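Local coordinates for protein helicase of the snf2/rad54 family (Sulfolobus solfataricus, PDB 1Z5Z) that probably couples ATP hydrolysis to movement along duplex DNA, as a SWI2/SNF2-type ATPase represented here by its C-terminal, RecA-like lobe, at residues A[78-83]-A[189-194]; A[95-100]-A[225-230]; A[120-125]-A[140-145]. All blocks are in the same frame, centred on the assembly; numbering follows the deposited sequence.

Contact 1. Residues A[78-83]-A[189-194]; sequences IVDHPA and HFDRWW
Asp191 OD1 is approached by two oxygens at once: Asp80 OD2 lies 2.5 Å from it across the contact, and the hydroxyl OG1 of Thr119 is hydrogen-bonded to it as well. The setting is the C-terminal end of a parallel RecA-like sheet, where the loop leaving strand 186-189 meets the loop that follows helix 61-78. Two carboxyl groups so close illustrate a familiar rule: acid pairs are tolerated in a protein interior when one group probably holds a proton and other donors offset the rest of the charge. Here Asp80 OD1 forms a salt bridge with Lys97, and Asp191 OD2 accepts from the backbone N of Gln120. The two carboxyl planes are only 16° apart although the side chains run at about a right angle to each other. CB of Asp191 lies 3.5 Å from Asp80 OD1; with CG between the backbone N and the carbonyl carbon (chi1 49°), the carboxyl group is carried toward Asp80. Phe190 meets the same aspartate with the rim of its ring: CE2 lies 3.7 Å from Asp80 CG, and CZ comes to 4.0 Å from Asp80 O, with ring and carboxyl planes 76° apart. Edge carbons thus border the acid group, an orientation consistent with weakly positive ring hydrogens beside oxygen. Each loop also braces itself. The nitrogen Ala83 N donates to His81 ND1 (2.9 Å) ahead of the short helix 83-86, and in the other loop Trp193 NE1 donates to His189 ND1 at 2.9 Å, the acceptor lying in the indole plane while the indole nitrogen is tilted out of the imidazole plane.

Contact 2. Residues A[95-100]-A[225-230]; sequences SGKMIR and TLEEKI
Lys97 and Glu227 reach for each other from opposite directions and meet in a salt bridge, NZ to OE1 at 2.5 Å, made through the syn lone pair of the carboxylate oxygen. The same ammonium lies 3.2 Å from Glu227 OE2, and Lys97 CE is equally near that second oxygen, so the end of the lysine sits close to both carboxylate oxygens. Everything tight in the contact is in these few atoms. Behind them the backbones stand well apart, with the CA atoms of Lys97 and Glu227 12.1 Å from each other, and the gap is spanned by two extended chains: beyond CG the lysine is anti at every bond, and Glu227 is likewise stretched out. Lys97 is the buried partner, its chain lying against Leu220 and Ser222. Glu227, on the looser side, is partly exposed, yet its OE2 is fixed by the backbone N of Ser222. The two segments bury only 81 Å² between them, a small interface for two helix starts. Each partner springs from the first turn of a capped helix. Ser95 OG accepts from Met98 N at 2.9 Å with an N-H...O angle of 167°, and OG is also hydrogen-bonded to Asp80 O; Thr225 OG1 accepts from Glu227 N in a more bent bond of 3.1 Å and 143°. A helix start would be expected to suit the negative Glu227 better than Lys97, whose charge is answered by Glu227, by a second salt bridge to Asp80 OD1 and by a hydrogen bond to Phe190 O. The salt bridge thus joins two helix starts, that of helix 96-110 and that of the helix following strand 216-222, within a RecA-like alpha/beta lobe.

Contact 3. Residues A[120-125]-A[140-145]; sequences QFVDMG and VPFLYG
The first turn of helix 122-136 passes beside the short edge strand 142-143, with CA atoms 6.7 Å apart for Val122 and Tyr144 and 7.4 Å apart for Gly125 and Phe142. Within the turn Gly125 N donates to Phe121 O. The strand sends Phe142 against the helix, its CG anti to the backbone N (chi1 179°), and the ring lies between two layers. Over one face sits the backbone of Gly125, whose CA is 3.9 Å from CE2; where there is no side chain, the ring can approach the helix backbone this closely. On the opposite face Tyr144 CD1 stands 3.5 Å above the ring plane, offset toward the rim. At the tip of the ring CZ lies 3.6 Å from Val122 O, and Val122 CG1 packs against CZ at 4.1 Å, while its other branch, CG2, comes to 4.5 Å from Tyr144 CB. The side-chain packing is apolar, with the backbone of Val122 and Gly125 also touching the ring. Strand 115-119, helix 122-136 and strand 142-143 form a parallel beta-alpha-beta crossover of the RecA-like lobe that skips one position, strand 167-171 lying between the two strands.

How the contacts relate
The three contacts show how chemistry follows depth in one alpha/beta lobe. Contact 1 is buried, about 3 Å from the chain centre, and polar groups there must be matched to one another; contact 2, about 7 Å away between centres, shares that network through Lys97 but ends in a partly exposed acid. Both gather round the start of helix 96-110, where Ser95 and Lys97 bond to Asp80 and Phe190. Contact 3, about 12 Å from the chain centre, instead joins helix 122-136 to edge strand 142-143 and relies mainly on packing round an aromatic ring. Gln120 ties it to contact 1 through Asp191, and Met98 meets Met124 between contacts 2 and 3. In sequence contact 3 nests within both.

Contact 1. Residues A[78-83]-A[189-194]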
loop_
_atom_site.group_PDB
_atom_site.type_symbol
_atom_site.label_atom_id
_atom_site.label_comp_id
_atom_site.label_asym_id
_atom_site.label_seq_id
_atom_site.Cartn_x
_atom_site.Cartn_y
_atom_site.Cartn_z
ATOM N N ILE A 78 3.436 -7.968 3.464
ATOM C CA ILE A 78 3.411 -8.120 4.909
ATOM C C ILE A 78 2.992 -6.821 5.592
ATOM O O ILE A 78 2.177 -6.849 6.530
ATOM C CB ILE A 78 4.828 -8.570 5.436
ATOM C CG1 ILE A 78 5.058 -10.065 5.097
ATOM C CG2 ILE A 78 4.961 -8.314 6.924
ATOM C CD1 ILE A 78 6.450 -10.551 5.524
ATOM N N VAL A 79 3.512 -5.686 5.127
ATOM C CA VAL A 79 3.120 -4.429 5.779
ATOM C C VAL A 79 1.688 -3.994 5.498
ATOM O O VAL A 79 1.194 -3.052 6.131
ATOM C CB VAL A 79 4.075 -3.263 5.435
ATOM C CG1 VAL A 79 5.527 -3.660 5.849
ATOM C CG2 VAL A 79 3.991 -2.932 3.941
ATOM N N ASP A 80 1.019 -4.673 4.557
ATOM C CA ASP A 80 -0.366 -4.375 4.230
ATOM C C ASP A 80 -1.247 -5.272 5.096
ATOM O O ASP A 80 -2.124 -4.803 5.772
ATOM C CB ASP A 80 -0.650 -4.676 2.745
ATOM C CG ASP A 80 -0.422 -3.478 1.849
ATOM O OD1 ASP A 80 0.220 -2.475 2.301
ATOM O OD2 ASP A 80 -0.888 -3.545 0.691
ATOM N N HIS A 81 -1.027 -6.587 5.036
ATOM C CA HIS A 81 -1.834 -7.515 5.819
ATOM C C HIS A 81 -1.258 -8.923 5.781
ATOM O O HIS A 81 -1.085 -9.520 4.704
ATOM C CB HIS A 81 -3.259 -7.547 5.293
ATOM C CG HIS A 81 -4.247 -8.108 6.269
ATOM N ND1 HIS A 81 -4.149 -9.386 6.788
ATOM C CD2 HIS A 81 -5.333 -7.544 6.854
ATOM C CE1 HIS A 81 -5.127 -9.581 7.653
ATOM N NE2 HIS A 81 -5.861 -8.478 7.709
ATOM N N PRO A 82 -0.977 -9.495 6.958
ATOM C CA PRO A 82 -0.414 -10.840 6.990
ATOM C C PRO A 82 -1.204 -11.900 6.212
ATOM O O PRO A 82 -0.622 -12.868 5.736
ATOM C CB PRO A 82 -0.323 -11.143 8.486
ATOM C CG PRO A 82 -1.336 -10.252 9.106
ATOM C CD PRO A 82 -1.172 -8.977 8.324
ATOM N N ALA A 83 -2.506 -11.720 6.049
ATOM C CA ALA A 83 -3.299 -12.736 5.318
ATOM C C ALA A 83 -2.953 -12.882 3.819
ATOM O O ALA A 83 -3.284 -13.905 3.185
ATOM C CB ALA A 83 -4.775 -12.440 5.463
ATOM N N HIS A 189 -4.281 6.339 0.424
ATOM C CA HIS A 189 -3.356 5.560 -0.394
ATOM C C HIS A 189 -2.808 4.490 0.559
ATOM O O HIS A 189 -1.925 4.733 1.366
ATOM C CB HIS A 189 -2.300 6.470 -1.004
ATOM C CG HIS A 189 -2.874 7.420 -2.015
ATOM N ND1 HIS A 189 -3.477 6.988 -3.180
ATOM C CD2 HIS A 189 -3.014 8.767 -1.995
ATOM C CE1 HIS A 189 -3.963 8.031 -3.833
ATOM N NE2 HIS A 189 -3.694 9.122 -3.135
ATOM N N PHE A 190 -3.402 3.304 0.486
ATOM C CA PHE A 190 -3.061 2.199 1.391
ATOM C C PHE A 190 -1.616 1.750 1.314
ATOM O O PHE A 190 -1.021 1.345 2.319
ATOM C CB PHE A 190 -3.990 1.033 1.114
ATOM C CG PHE A 190 -4.101 0.075 2.251
ATOM C CD1 PHE A 190 -5.007 0.324 3.289
ATOM C CD2 PHE A 190 -3.318 -1.061 2.303
ATOM C CE1 PHE A 190 -5.140 -0.551 4.353
ATOM C CE2 PHE A 190 -3.429 -1.961 3.380
ATOM C CZ PHE A 190 -4.344 -1.712 4.406
ATOM N N ASP A 191 -1.046 1.794 0.109
ATOM C CA ASP A 191 0.363 1.443 -0.075
ATOM C C ASP A 191 0.839 2.237 -1.297
ATOM O O ASP A 191 0.022 2.857 -1.991
ATOM C CB ASP A 191 0.563 -0.080 -0.249
ATOM C CG ASP A 191 -0.363 -0.672 -1.270
ATOM O OD1 ASP A 191 -1.087 -1.634 -0.933
ATOM O OD2 ASP A 191 -0.368 -0.171 -2.421
ATOM N N ARG A 192 2.143 2.230 -1.533
ATOM C CA ARG A 192 2.737 3.009 -2.603
ATOM C C ARG A 192 2.505 2.431 -3.979
ATOM O O ARG A 192 3.389 1.823 -4.533
ATOM C CB ARG A 192 4.245 3.177 -2.345
ATOM C CG ARG A 192 4.750 4.544 -2.845
ATOM C CD ARG A 192 6.238 4.772 -2.683
ATOM N NE ARG A 192 6.503 6.212 -2.724
ATOM C CZ ARG A 192 6.531 7.012 -1.654
ATOM N NH1 ARG A 192 6.772 8.302 -1.814
ATOM N NH2 ARG A 192 6.349 6.533 -0.424
ATOM N N TRP A 193 1.307 2.631 -4.528
ATOM C CA TRP A 193 0.941 2.073 -5.847
ATOM C C TRP A 193 1.295 2.985 -7.023
ATOM O O TRP A 193 1.363 2.553 -8.182
ATOM C CB TRP A 193 -0.571 1.867 -5.913
ATOM C CG TRP A 193 -1.362 3.170 -5.783
ATOM C CD1 TRP A 193 -1.786 3.759 -4.630
ATOM C CD2 TRP A 193 -1.783 4.041 -6.852
ATOM N NE1 TRP A 193 -2.433 4.930 -4.902
ATOM C CE2 TRP A 193 -2.448 5.135 -6.258
ATOM C CE3 TRP A 193 -1.653 4.002 -8.260
ATOM C CZ2 TRP A 193 -3.001 6.189 -7.012
ATOM C CZ3 TRP A 193 -2.197 5.053 -9.016
ATOM C CH2 TRP A 193 -2.860 6.131 -8.390
ATOM N N TRP A 194 1.454 4.261 -6.705
ATOM C CA TRP A 194 1.671 5.286 -7.707
ATOM C C TRP A 194 3.045 5.438 -8.312
ATOM O O TRP A 194 4.080 4.977 -7.789
ATOM C CB TRP A 194 1.205 6.646 -7.156
ATOM C CG TRP A 194 2.116 7.215 -6.124
ATOM C CD1 TRP A 194 3.273 7.939 -6.342
ATOM C CD2 TRP A 194 1.989 7.078 -4.707
ATOM N NE1 TRP A 194 3.854 8.256 -5.145
ATOM C CE2 TRP A 194 3.090 7.740 -4.124
ATOM C CE3 TRP A 194 1.046 6.453 -3.866
ATOM C CZ2 TRP A 194 3.278 7.797 -2.747
ATOM C CZ3 TRP A 194 1.235 6.506 -2.492
ATOM C CH2 TRP A 194 2.340 7.174 -1.945
#

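Contact 2. Residues A[95-100]-A[225-230]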
loop_
_atom_site.group_PDB
_atom_site.type_symbol
_atom_site.label_atom_id
_atom_site.label_comp_id
_atom_site.label_asym_id
_atom_site.label_seq_id
_atom_site.Cartn_x
_atom_site.Cartn_y
_atom_site.Cartn_z
ATOM N N SER A 95 -3.628 -6.039 11.102
ATOM C CA SER A 95 -2.908 -5.040 10.321
ATOM C C SER A 95 -2.821 -3.603 10.903
ATOM O O SER A 95 -3.816 -2.929 11.050
ATOM C CB SER A 95 -3.515 -5.019 8.879
ATOM O OG SER A 95 -3.173 -3.810 8.190
ATOM N N GLY A 96 -1.612 -3.144 11.207
ATOM C CA GLY A 96 -1.453 -1.773 11.689
ATOM C C GLY A 96 -2.169 -0.780 10.778
ATOM O O GLY A 96 -2.831 0.133 11.280
ATOM N N LYS A 97 -2.050 -0.966 9.447
ATOM C CA LYS A 97 -2.697 -0.101 8.445
ATOM C C LYS A 97 -4.215 -0.177 8.459
ATOM O O LYS A 97 -4.896 0.843 8.373
ATOM C CB LYS A 97 -2.209 -0.449 7.008
ATOM C CG LYS A 97 -0.802 0.051 6.679
ATOM C CD LYS A 97 -0.534 -0.036 5.162
ATOM C CE LYS A 97 0.891 0.321 4.837
ATOM N NZ LYS A 97 1.189 0.050 3.417
ATOM N N MET A 98 -4.748 -1.394 8.526
ATOM C CA MET A 98 -6.192 -1.597 8.584
ATOM C C MET A 98 -6.719 -0.924 9.854
ATOM O O MET A 98 -7.773 -0.300 9.846
ATOM C CB MET A 98 -6.510 -3.097 8.644
ATOM C CG MET A 98 -7.262 -3.697 7.469
ATOM S SD MET A 98 -7.637 -2.713 5.994
ATOM C CE MET A 98 -9.183 -2.168 6.522
ATOM N N ILE A 99 -5.982 -1.051 10.949
ATOM C CA ILE A 99 -6.419 -0.446 12.199
ATOM C C ILE A 99 -6.524 1.072 12.040
ATOM O O ILE A 99 -7.497 1.667 12.494
ATOM C CB ILE A 99 -5.442 -0.803 13.343
ATOM C CG1 ILE A 99 -5.656 -2.253 13.763
ATOM C CG2 ILE A 99 -5.631 0.158 14.547
ATOM C CD1 ILE A 99 -4.439 -2.867 14.483
ATOM N N ARG A 100 -5.536 1.703 11.406
ATOM C CA ARG A 100 -5.623 3.142 11.232
ATOM C C ARG A 100 -6.689 3.483 10.198
ATOM O O ARG A 100 -7.337 4.527 10.299
ATOM C CB ARG A 100 -4.280 3.747 10.784
ATOM C CG ARG A 100 -3.219 3.735 11.849
ATOM C CD ARG A 100 -3.513 4.774 12.922
ATOM N NE ARG A 100 -2.477 5.799 12.941
ATOM C CZ ARG A 100 -2.683 7.079 12.646
ATOM N NH1 ARG A 100 -1.659 7.932 12.683
ATOM N NH2 ARG A 100 -3.908 7.506 12.321
ATOM N N THR A 225 9.902 0.668 8.300
ATOM C CA THR A 225 10.062 -0.310 7.225
ATOM C C THR A 225 10.527 0.363 5.981
ATOM O O THR A 225 10.716 1.589 5.970
ATOM C CB THR A 225 8.743 -0.970 6.893
ATOM O OG1 THR A 225 7.890 0.025 6.337
ATOM C CG2 THR A 225 8.103 -1.537 8.141
ATOM N N LEU A 226 10.662 -0.428 4.915
ATOM C CA LEU A 226 11.105 0.121 3.644
ATOM C C LEU A 226 10.123 1.183 3.198
ATOM O O LEU A 226 10.519 2.052 2.410
ATOM C CB LEU A 226 11.205 -0.977 2.531
ATOM C CG LEU A 226 9.905 -1.503 1.909
ATOM C CD1 LEU A 226 10.252 -2.409 0.752
ATOM C CD2 LEU A 226 9.071 -2.283 2.920
ATOM N N GLU A 227 8.858 1.130 3.656
ATOM C CA GLU A 227 7.930 2.174 3.195
ATOM C C GLU A 227 8.386 3.535 3.753
ATOM O O GLU A 227 8.342 4.574 3.073
ATOM C CB GLU A 227 6.510 1.886 3.672
ATOM C CG GLU A 227 5.881 0.624 3.057
ATOM C CD GLU A 227 4.420 0.464 3.448
ATOM O OE1 GLU A 227 3.585 0.061 2.594
ATOM O OE2 GLU A 227 4.105 0.726 4.622
ATOM N N GLU A 228 8.817 3.539 5.011
ATOM C CA GLU A 228 9.280 4.779 5.606
ATOM C C GLU A 228 10.573 5.262 4.943
ATOM O O GLU A 228 10.704 6.454 4.669
ATOM C CB GLU A 228 9.541 4.607 7.105
ATOM C CG GLU A 228 9.858 5.951 7.771
ATOM C CD GLU A 228 9.533 5.918 9.235
ATOM O OE1 GLU A 228 8.895 6.881 9.712
ATOM O OE2 GLU A 228 9.897 4.928 9.891
ATOM N N LYS A 229 11.528 4.345 4.740
ATOM C CA LYS A 229 12.821 4.665 4.112
ATOM C C LYS A 229 12.699 5.239 2.728
ATOM O O LYS A 229 13.332 6.245 2.396
ATOM C CB LYS A 229 13.698 3.425 4.012
ATOM C CG LYS A 229 14.537 3.146 5.227
ATOM C CD LYS A 229 13.717 3.142 6.465
ATOM C CE LYS A 229 14.552 2.746 7.643
ATOM N NZ LYS A 229 13.719 1.810 8.380
ATOM N N ILE A 230 11.921 4.571 1.891
ATOM C CA ILE A 230 11.745 5.078 0.553
ATOM C C ILE A 230 11.079 6.446 0.578
ATOM O O ILE A 230 11.497 7.355 -0.126
ATOM C CB ILE A 230 10.919 4.111 -0.298
ATOM C CG1 ILE A 230 11.780 2.907 -0.664
ATOM C CG2 ILE A 230 10.443 4.826 -1.538
ATOM C CD1 ILE A 230 10.995 1.564 -0.786
#

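Contact 3. Residues A[120-125]-A[140-145]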
loop_
_atom_site.group_PDB
_atom_site.type_symbol
_atom_site.label_atom_id
_atom_site.label_comp_id
_atom_site.label_asym_id
_atom_site.label_seq_id
_atom_site.Cartn_x
_atom_site.Cartn_y
_atom_site.Cartn_z
ATOM N N GLN A 120 -2.007 -1.376 -4.488
ATOM C CA GLN A 120 -1.373 -1.933 -5.693
ATOM C C GLN A 120 -1.682 -3.419 -5.815
ATOM O O GLN A 120 -1.303 -4.037 -6.812
ATOM C CB GLN A 120 0.155 -1.782 -5.611
ATOM C CG GLN A 120 0.809 -2.578 -4.477
ATOM C CD GLN A 120 2.236 -2.106 -4.209
ATOM O OE1 GLN A 120 2.477 -1.213 -3.383
ATOM N NE2 GLN A 120 3.174 -2.685 -4.900
ATOM N N PHE A 121 -2.324 -4.006 -4.794
ATOM C CA PHE A 121 -2.631 -5.448 -4.835
ATOM C C PHE A 121 -4.130 -5.766 -4.921
ATOM O O PHE A 121 -4.926 -5.343 -4.059
ATOM C CB PHE A 121 -2.103 -6.144 -3.577
ATOM C CG PHE A 121 -0.602 -6.024 -3.368
ATOM C CD1 PHE A 121 -0.111 -5.398 -2.236
ATOM C CD2 PHE A 121 0.311 -6.592 -4.277
ATOM C CE1 PHE A 121 1.265 -5.316 -1.974
ATOM C CE2 PHE A 121 1.710 -6.519 -4.012
ATOM C CZ PHE A 121 2.177 -5.873 -2.854
ATOM N N VAL A 122 -4.523 -6.534 -5.930
ATOM C CA VAL A 122 -5.920 -6.890 -6.066
ATOM C C VAL A 122 -6.384 -7.593 -4.785
ATOM O O VAL A 122 -7.520 -7.386 -4.334
ATOM C CB VAL A 122 -6.170 -7.883 -7.261
ATOM C CG1 VAL A 122 -7.594 -8.312 -7.249
ATOM C CG2 VAL A 122 -5.845 -7.250 -8.623
ATOM N N ASP A 123 -5.524 -8.422 -4.183
ATOM C CA ASP A 123 -5.939 -9.152 -2.993
ATOM C C ASP A 123 -6.157 -8.267 -1.781
ATOM O O ASP A 123 -7.066 -8.515 -0.976
ATOM C CB ASP A 123 -4.940 -10.270 -2.673
ATOM C CG ASP A 123 -4.968 -11.361 -3.719
ATOM O OD1 ASP A 123 -6.069 -11.574 -4.265
ATOM O OD2 ASP A 123 -3.920 -11.982 -3.997
ATOM N N MET A 124 -5.328 -7.238 -1.645
ATOM C CA MET A 124 -5.511 -6.315 -0.534
ATOM C C MET A 124 -6.831 -5.576 -0.775
ATOM O O MET A 124 -7.589 -5.344 0.155
ATOM C CB MET A 124 -4.354 -5.312 -0.435
ATOM C CG MET A 124 -4.379 -4.562 0.934
ATOM S SD MET A 124 -4.273 -5.700 2.367
ATOM C CE MET A 124 -5.606 -5.085 3.372
ATOM N N GLY A 125 -7.096 -5.223 -2.040
ATOM C CA GLY A 125 -8.332 -4.536 -2.372
ATOM C C GLY A 125 -9.543 -5.325 -1.901
ATOM O O GLY A 125 -10.485 -4.733 -1.346
ATOM N N VAL A 140 -19.616 -1.549 -1.016
ATOM C CA VAL A 140 -18.275 -1.045 -1.326
ATOM C C VAL A 140 -17.851 -1.499 -2.728
ATOM O O VAL A 140 -17.311 -2.588 -2.903
ATOM C CB VAL A 140 -17.246 -1.541 -0.265
ATOM C CG1 VAL A 140 -15.787 -1.101 -0.642
ATOM C CG2 VAL A 140 -17.660 -1.009 1.129
ATOM N N PRO A 141 -18.126 -0.677 -3.746
ATOM C CA PRO A 141 -17.742 -1.045 -5.106
ATOM C C PRO A 141 -16.227 -1.194 -5.200
ATOM O O PRO A 141 -15.467 -0.418 -4.588
ATOM C CB PRO A 141 -18.311 0.088 -5.959
ATOM C CG PRO A 141 -18.692 1.163 -4.945
ATOM C CD PRO A 141 -19.027 0.491 -3.719
ATOM N N PHE A 142 -15.799 -2.198 -5.953
ATOM C CA PHE A 142 -14.383 -2.539 -6.089
ATOM C C PHE A 142 -13.857 -2.458 -7.534
ATOM O O PHE A 142 -14.242 -3.282 -8.362
ATOM C CB PHE A 142 -14.190 -3.977 -5.563
ATOM C CG PHE A 142 -12.784 -4.487 -5.651
ATOM C CD1 PHE A 142 -12.536 -5.846 -5.819
ATOM C CD2 PHE A 142 -11.709 -3.621 -5.550
ATOM C CE1 PHE A 142 -11.216 -6.341 -5.888
ATOM C CE2 PHE A 142 -10.388 -4.093 -5.617
ATOM C CZ PHE A 142 -10.136 -5.456 -5.784
ATOM N N LEU A 143 -12.997 -1.485 -7.844
ATOM C CA LEU A 143 -12.407 -1.405 -9.203
ATOM C C LEU A 143 -11.055 -2.127 -9.329
ATOM O O LEU A 143 -10.151 -1.906 -8.530
ATOM C CB LEU A 143 -12.182 0.051 -9.637
ATOM C CG LEU A 143 -13.332 0.880 -10.226
ATOM C CD1 LEU A 143 -12.814 2.247 -10.666
ATOM C CD2 LEU A 143 -13.929 0.176 -11.440
ATOM N N TYR A 144 -10.924 -3.009 -10.324
ATOM C CA TYR A 144 -9.655 -3.693 -10.595
ATOM C C TYR A 144 -9.557 -3.879 -12.121
ATOM O O TYR A 144 -10.560 -3.776 -12.846
ATOM C CB TYR A 144 -9.523 -5.034 -9.846
ATOM C CG TYR A 144 -10.661 -6.018 -10.048
ATOM C CD1 TYR A 144 -11.843 -5.909 -9.317
ATOM C CD2 TYR A 144 -10.554 -7.067 -10.980
ATOM C CE1 TYR A 144 -12.890 -6.814 -9.498
ATOM C CE2 TYR A 144 -11.604 -7.982 -11.172
ATOM C CZ TYR A 144 -12.772 -7.851 -10.424
ATOM O OH TYR A 144 -13.823 -8.751 -10.589
ATOM N N GLY A 145 -8.338 -4.107 -12.586
ATOM C CA GLY A 145 -8.050 -4.250 -14.007
ATOM C C GLY A 145 -8.861 -5.237 -14.838
ATOM O O GLY A 145 -9.202 -4.918 -15.976
#